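Local coordinates for cell cycle serine/threonine-protein kinase CDC5/MSD2 (Saccharomyces cerevisiae, PDB 6MF4) that phosphorylates serine and threonine residues of proteins such as SCC1/MCD1 and NET1 and takes part in mitotic exit, the chain here being its polo-box domain, at residues E138-I142 with L164-L168; K108-Q114 with F173-M178. One frame throughout, in Å; residues are numbered along the deposited sequence.

Overall arrangement
Both contacts lie in the first polo box, where the helix 165-178 packs on one face of a six-stranded antiparallel sheet. Contact 1 uses the first turn of the helix and strand 138-145. Contact 2 uses the last turns and strand 111-115, three places further across the sheet. Their centres are about 13 Å apart, and contact 1 is nested within the chain loop that contact 2 closes. Contact 1 is mostly buried: leucine methyls meet aromatic rings, with a water bridge at one side and a zinc ligand on the same strand. Contact 2 is larger but only partly buried. There the rings come from the helix, and a lysine and a glutamine pack at its ends.

Contact 1 of 2, residues E138-I142 with L164-L168; sequences EFWYI and LSRHL. With ZN (zinc ion), chain C.
E138-I142 is an extended strand. L164 is the N-cap of the helix that begins at S165, and L168 N donates to L164 O at 3.1 Å. The CA atoms of Y141 and L164 lie 8.5 Å apart, those of F139 and L168 9.5 Å. F139 (chi1 p) and Y141 (chi1 t) point toward the helix. L164 (m, t) reaches both rings: CD2 lies over the Y141 face, 3.7 Å from its centroid in a CH-pi contact, while CD1 sits at the F139 edge, 3.9 Å from CE2. H167 (chi1 m) receives the Y141 edge on its ring face, offset, with centroids 5.9 Å apart and planes at 79°. One water lies 2.9 Å from both Y141 OH and H167 NE2. L168 (m, t) sets CD2 over the F139 face, 3.9 Å from the centroid, and its CD1 is 3.8 Å from F139 CZ. This is the helix-on-sheet packing of a polo box. On the same strand, E138 OE1 binds zinc at 2.0 Å, with H154 and H194 also ligands. The chemistry is therefore divided: the helix start is held by apolar and aromatic packing plus one water bridge, and the metal is bound away from that interface.

Contact 2 of 2, residues K108-Q114 with F173-M178; sequences KHGFSYQ and FFAKYM
K108 and H109 lie in a loop, and the chain runs on into a strand that includes S112-Q114; F173-M178 is helical. The axes of strand 111-114 and helix 173-178 approach to 9.4 Å and cross at -47°. The CA pairs are K108 with F173 at 8.5 Å, S112 with F174 at 6.8 Å and Q114 with M178 at 7.2 Å. K108 (chi1 and chi2 m, then t, t) lays its aliphatic chain along F173 (chi1 t). Its CD is 4.0 Å from the F173 centroid, over the face, and its CE is 3.5 Å from F173 CZ. K108 CB also lies 3.8 Å from F174 CZ. H109 has a positive phi of 63° and leads its side chain away. G110 O sits 3.5 Å from F174 CZ. F111 points away and stacks on Y203. S112 (chi1 t) turns toward the helix, and the F174 ring (chi1 m) takes S112 CB over its face, 3.5 Å from the centroid, in a CH-pi contact. M178 (chi1 and chi2 m) brings CE to 3.6 Å from S112 OG, which hydrogen-bonds to G121 O, and to 3.7 Å from Y113 N. Y113 points away, with OH bonded to L200 N. Q114 (t, t) points back, with OE1 3.4 Å from M178 CB. The contact seats the end of the helix on the first polo-box sheet, where V103 and V122 from the flanking strands also touch F174. With no direct polar bond between the two segments, their contact rests on CH-pi and van der Waals packing, and the S112 hydroxyl is satisfied within the sheet.

Contact 1 of 2, residues E138-I142 with L164-L168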
# COMPACT_ATOMS: atom_id res chain seq x y z
N GLU A 138 -13.89 -1.35 -16.63
CA GLU A 138 -13.72 -2.60 -15.89
C GLU A 138 -13.57 -2.36 -14.39
O GLU A 138 -13.05 -1.32 -13.98
CB GLU A 138 -12.50 -3.37 -16.40
CG GLU A 138 -12.51 -3.65 -17.89
CD GLU A 138 -11.69 -4.87 -18.26
OE1 GLU A 138 -10.64 -5.10 -17.62
OE2 GLU A 138 -12.09 -5.61 -19.19
N PHE A 139 -14.02 -3.32 -13.59
CA PHE A 139 -13.74 -3.27 -12.16
C PHE A 139 -13.61 -4.68 -11.58
O PHE A 139 -14.10 -5.65 -12.16
CB PHE A 139 -14.83 -2.47 -11.40
CG PHE A 139 -16.16 -3.17 -11.30
CD1 PHE A 139 -17.12 -3.01 -12.29
CD2 PHE A 139 -16.47 -3.94 -10.19
CE1 PHE A 139 -18.36 -3.62 -12.18
CE2 PHE A 139 -17.71 -4.56 -10.08
CZ PHE A 139 -18.65 -4.41 -11.08
N TRP A 140 -12.91 -4.75 -10.45
CA TRP A 140 -12.82 -5.96 -9.64
C TRP A 140 -13.70 -5.83 -8.41
O TRP A 140 -13.70 -4.79 -7.76
CB TRP A 140 -11.39 -6.21 -9.17
CG TRP A 140 -10.39 -6.50 -10.22
CD1 TRP A 140 -9.48 -5.63 -10.75
CD2 TRP A 140 -10.17 -7.75 -10.87
NE1 TRP A 140 -8.71 -6.26 -11.69
CE2 TRP A 140 -9.11 -7.57 -11.78
CE3 TRP A 140 -10.75 -9.02 -10.76
CZ2 TRP A 140 -8.63 -8.60 -12.59
CZ3 TRP A 140 -10.27 -10.04 -11.56
CH2 TRP A 140 -9.22 -9.83 -12.46
N TYR A 141 -14.45 -6.88 -8.10
CA TYR A 141 -15.09 -7.01 -6.80
C TYR A 141 -14.27 -7.98 -5.96
O TYR A 141 -14.11 -9.14 -6.32
CB TYR A 141 -16.53 -7.49 -6.92
CG TYR A 141 -17.20 -7.71 -5.58
CD1 TYR A 141 -17.38 -6.65 -4.70
CD2 TYR A 141 -17.63 -8.97 -5.19
CE1 TYR A 141 -17.99 -6.84 -3.47
CE2 TYR A 141 -18.24 -9.17 -3.96
CZ TYR A 141 -18.41 -8.10 -3.11
OH TYR A 141 -19.01 -8.29 -1.89
N ILE A 142 -13.75 -7.48 -4.84
CA ILE A 142 -12.83 -8.25 -4.00
C ILE A 142 -13.49 -8.57 -2.67
O ILE A 142 -13.92 -7.67 -1.94
CB ILE A 142 -11.52 -7.48 -3.77
CG1 ILE A 142 -10.87 -7.14 -5.11
CG2 ILE A 142 -10.57 -8.32 -2.93
CD1 ILE A 142 -9.88 -6.02 -5.03
N LEU A 164 -24.37 -5.82 -7.05
CA LEU A 164 -23.30 -4.85 -6.80
C LEU A 164 -23.72 -3.44 -7.22
O LEU A 164 -22.89 -2.53 -7.25
CB LEU A 164 -22.02 -5.25 -7.53
CG LEU A 164 -21.34 -6.55 -7.07
CD1 LEU A 164 -20.10 -6.84 -7.92
CD2 LEU A 164 -20.97 -6.50 -5.59
N SER A 165 -24.99 -3.26 -7.53
CA SER A 165 -25.47 -1.97 -8.01
C SER A 165 -25.22 -0.85 -7.00
O SER A 165 -24.73 0.22 -7.38
CB SER A 165 -26.96 -2.04 -8.36
OG SER A 165 -27.40 -0.79 -8.87
N ARG A 166 -25.54 -1.07 -5.73
CA ARG A 166 -25.39 0.00 -4.76
C ARG A 166 -23.91 0.29 -4.51
O ARG A 166 -23.52 1.43 -4.26
CB ARG A 166 -26.12 -0.31 -3.45
CG ARG A 166 -25.64 -1.52 -2.68
CD ARG A 166 -26.21 -1.53 -1.26
NE ARG A 166 -27.68 -1.52 -1.23
CZ ARG A 166 -28.45 -2.60 -1.14
NH1 ARG A 166 -27.91 -3.81 -1.10
NH2 ARG A 166 -29.77 -2.48 -1.10
N HIS A 167 -23.07 -0.75 -4.61
CA HIS A 167 -21.63 -0.57 -4.46
C HIS A 167 -21.11 0.39 -5.53
O HIS A 167 -20.29 1.26 -5.25
CB HIS A 167 -20.88 -1.90 -4.57
CG HIS A 167 -21.38 -2.96 -3.64
ND1 HIS A 167 -22.64 -3.52 -3.74
CD2 HIS A 167 -20.78 -3.58 -2.60
CE1 HIS A 167 -22.79 -4.43 -2.79
NE2 HIS A 167 -21.68 -4.49 -2.09
N LEU A 168 -21.58 0.23 -6.76
CA LEU A 168 -21.07 1.04 -7.85
C LEU A 168 -21.61 2.47 -7.81
O LEU A 168 -20.99 3.38 -8.36
CB LEU A 168 -21.40 0.38 -9.19
CG LEU A 168 -20.57 -0.88 -9.46
CD1 LEU A 168 -21.17 -1.64 -10.62
CD2 LEU A 168 -19.12 -0.54 -9.75
ZN ZN C . -10.07 -6.99 -17.73
O HOH W 1 -20.21 -6.22 -0.22

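Contact 2 of 2, residues K108-Q114 with F173-M178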
# COMPACT_ATOMS: atom_id res chain seq x y z
N LYS A 108 -20.33 7.94 3.95
CA LYS A 108 -20.44 7.63 2.52
C LYS A 108 -20.26 6.13 2.24
O LYS A 108 -20.06 5.73 1.09
CB LYS A 108 -19.42 8.46 1.74
CG LYS A 108 -19.64 9.97 1.85
CD LYS A 108 -20.95 10.41 1.20
CE LYS A 108 -21.12 11.92 1.27
NZ LYS A 108 -22.46 12.39 0.80
N HIS A 109 -20.34 5.33 3.30
CA HIS A 109 -20.30 3.86 3.21
C HIS A 109 -19.00 3.30 2.67
O HIS A 109 -18.97 2.20 2.11
CB HIS A 109 -21.47 3.36 2.37
CG HIS A 109 -22.80 3.61 3.00
ND1 HIS A 109 -23.53 4.76 2.77
CD2 HIS A 109 -23.51 2.88 3.89
CE1 HIS A 109 -24.64 4.71 3.48
NE2 HIS A 109 -24.65 3.58 4.17
N GLY A 110 -17.90 4.03 2.85
CA GLY A 110 -16.61 3.48 2.50
C GLY A 110 -15.43 4.41 2.59
O GLY A 110 -15.57 5.64 2.57
N PHE A 111 -14.26 3.79 2.71
CA PHE A 111 -12.97 4.44 2.60
C PHE A 111 -12.58 4.39 1.13
O PHE A 111 -12.82 3.38 0.48
CB PHE A 111 -11.95 3.71 3.48
CG PHE A 111 -10.56 4.28 3.43
CD1 PHE A 111 -9.69 3.92 2.41
CD2 PHE A 111 -10.11 5.14 4.42
CE1 PHE A 111 -8.40 4.43 2.38
CE2 PHE A 111 -8.83 5.65 4.39
CZ PHE A 111 -7.98 5.30 3.37
N SER A 112 -11.99 5.46 0.60
CA SER A 112 -11.65 5.48 -0.81
C SER A 112 -10.25 6.02 -1.06
O SER A 112 -9.74 6.83 -0.29
CB SER A 112 -12.69 6.30 -1.58
OG SER A 112 -12.46 6.23 -2.98
N TYR A 113 -9.65 5.54 -2.14
CA TYR A 113 -8.29 5.90 -2.50
C TYR A 113 -8.10 5.87 -4.01
O TYR A 113 -8.82 5.16 -4.71
CB TYR A 113 -7.29 4.96 -1.83
CG TYR A 113 -7.54 3.50 -2.12
CD1 TYR A 113 -8.47 2.78 -1.39
CD2 TYR A 113 -6.85 2.84 -3.14
CE1 TYR A 113 -8.71 1.44 -1.66
CE2 TYR A 113 -7.08 1.50 -3.40
CZ TYR A 113 -8.01 0.81 -2.66
OH TYR A 113 -8.25 -0.52 -2.91
N GLN A 114 -7.14 6.65 -4.49
CA GLN A 114 -6.73 6.58 -5.89
C GLN A 114 -5.27 6.13 -5.94
O GLN A 114 -4.47 6.52 -5.08
CB GLN A 114 -6.90 7.94 -6.58
CG GLN A 114 -6.60 7.89 -8.08
CD GLN A 114 -6.91 9.20 -8.79
OE1 GLN A 114 -8.03 9.70 -8.73
NE2 GLN A 114 -5.92 9.74 -9.48
N PHE A 173 -19.72 8.00 -6.69
CA PHE A 173 -19.54 9.16 -5.84
C PHE A 173 -18.05 9.48 -5.67
O PHE A 173 -17.63 10.63 -5.81
CB PHE A 173 -20.17 8.94 -4.46
CG PHE A 173 -19.81 9.99 -3.45
CD1 PHE A 173 -20.55 11.16 -3.35
CD2 PHE A 173 -18.72 9.82 -2.61
CE1 PHE A 173 -20.21 12.13 -2.43
CE2 PHE A 173 -18.37 10.79 -1.69
CZ PHE A 173 -19.12 11.95 -1.60
N PHE A 174 -17.25 8.47 -5.39
CA PHE A 174 -15.83 8.70 -5.13
C PHE A 174 -15.06 8.97 -6.43
O PHE A 174 -14.08 9.71 -6.41
CB PHE A 174 -15.23 7.52 -4.37
CG PHE A 174 -15.58 7.53 -2.91
CD1 PHE A 174 -15.09 8.53 -2.08
CD2 PHE A 174 -16.41 6.57 -2.36
CE1 PHE A 174 -15.41 8.57 -0.74
CE2 PHE A 174 -16.73 6.60 -1.02
CZ PHE A 174 -16.23 7.60 -0.21
N ALA A 175 -15.52 8.43 -7.55
CA ALA A 175 -14.92 8.75 -8.84
C ALA A 175 -15.06 10.25 -9.13
O ALA A 175 -14.12 10.90 -9.60
CB ALA A 175 -15.55 7.93 -9.96
N LYS A 176 -16.23 10.79 -8.84
CA LYS A 176 -16.48 12.23 -8.99
C LYS A 176 -15.63 13.03 -8.01
O LYS A 176 -15.05 14.05 -8.38
CB LYS A 176 -17.96 12.54 -8.78
CG LYS A 176 -18.84 12.04 -9.90
CD LYS A 176 -20.31 12.07 -9.51
CE LYS A 176 -21.19 11.64 -10.68
NZ LYS A 176 -22.60 11.39 -10.27
N TYR A 177 -15.57 12.56 -6.77
CA TYR A 177 -14.76 13.19 -5.75
C TYR A 177 -13.28 13.25 -6.14
O TYR A 177 -12.62 14.28 -5.96
CB TYR A 177 -14.90 12.44 -4.42
CG TYR A 177 -13.93 12.91 -3.37
CD1 TYR A 177 -14.20 14.03 -2.59
CD2 TYR A 177 -12.73 12.25 -3.16
CE1 TYR A 177 -13.31 14.47 -1.63
CE2 TYR A 177 -11.83 12.68 -2.21
CZ TYR A 177 -12.12 13.79 -1.45
OH TYR A 177 -11.23 14.22 -0.50
N MET A 178 -12.76 12.14 -6.66
CA MET A 178 -11.33 12.04 -6.96
C MET A 178 -10.90 12.88 -8.16
O MET A 178 -9.74 13.29 -8.24
CB MET A 178 -10.96 10.57 -7.22
CG MET A 178 -10.99 9.69 -5.98
SD MET A 178 -9.77 10.14 -4.73
CE MET A 178 -10.19 8.97 -3.43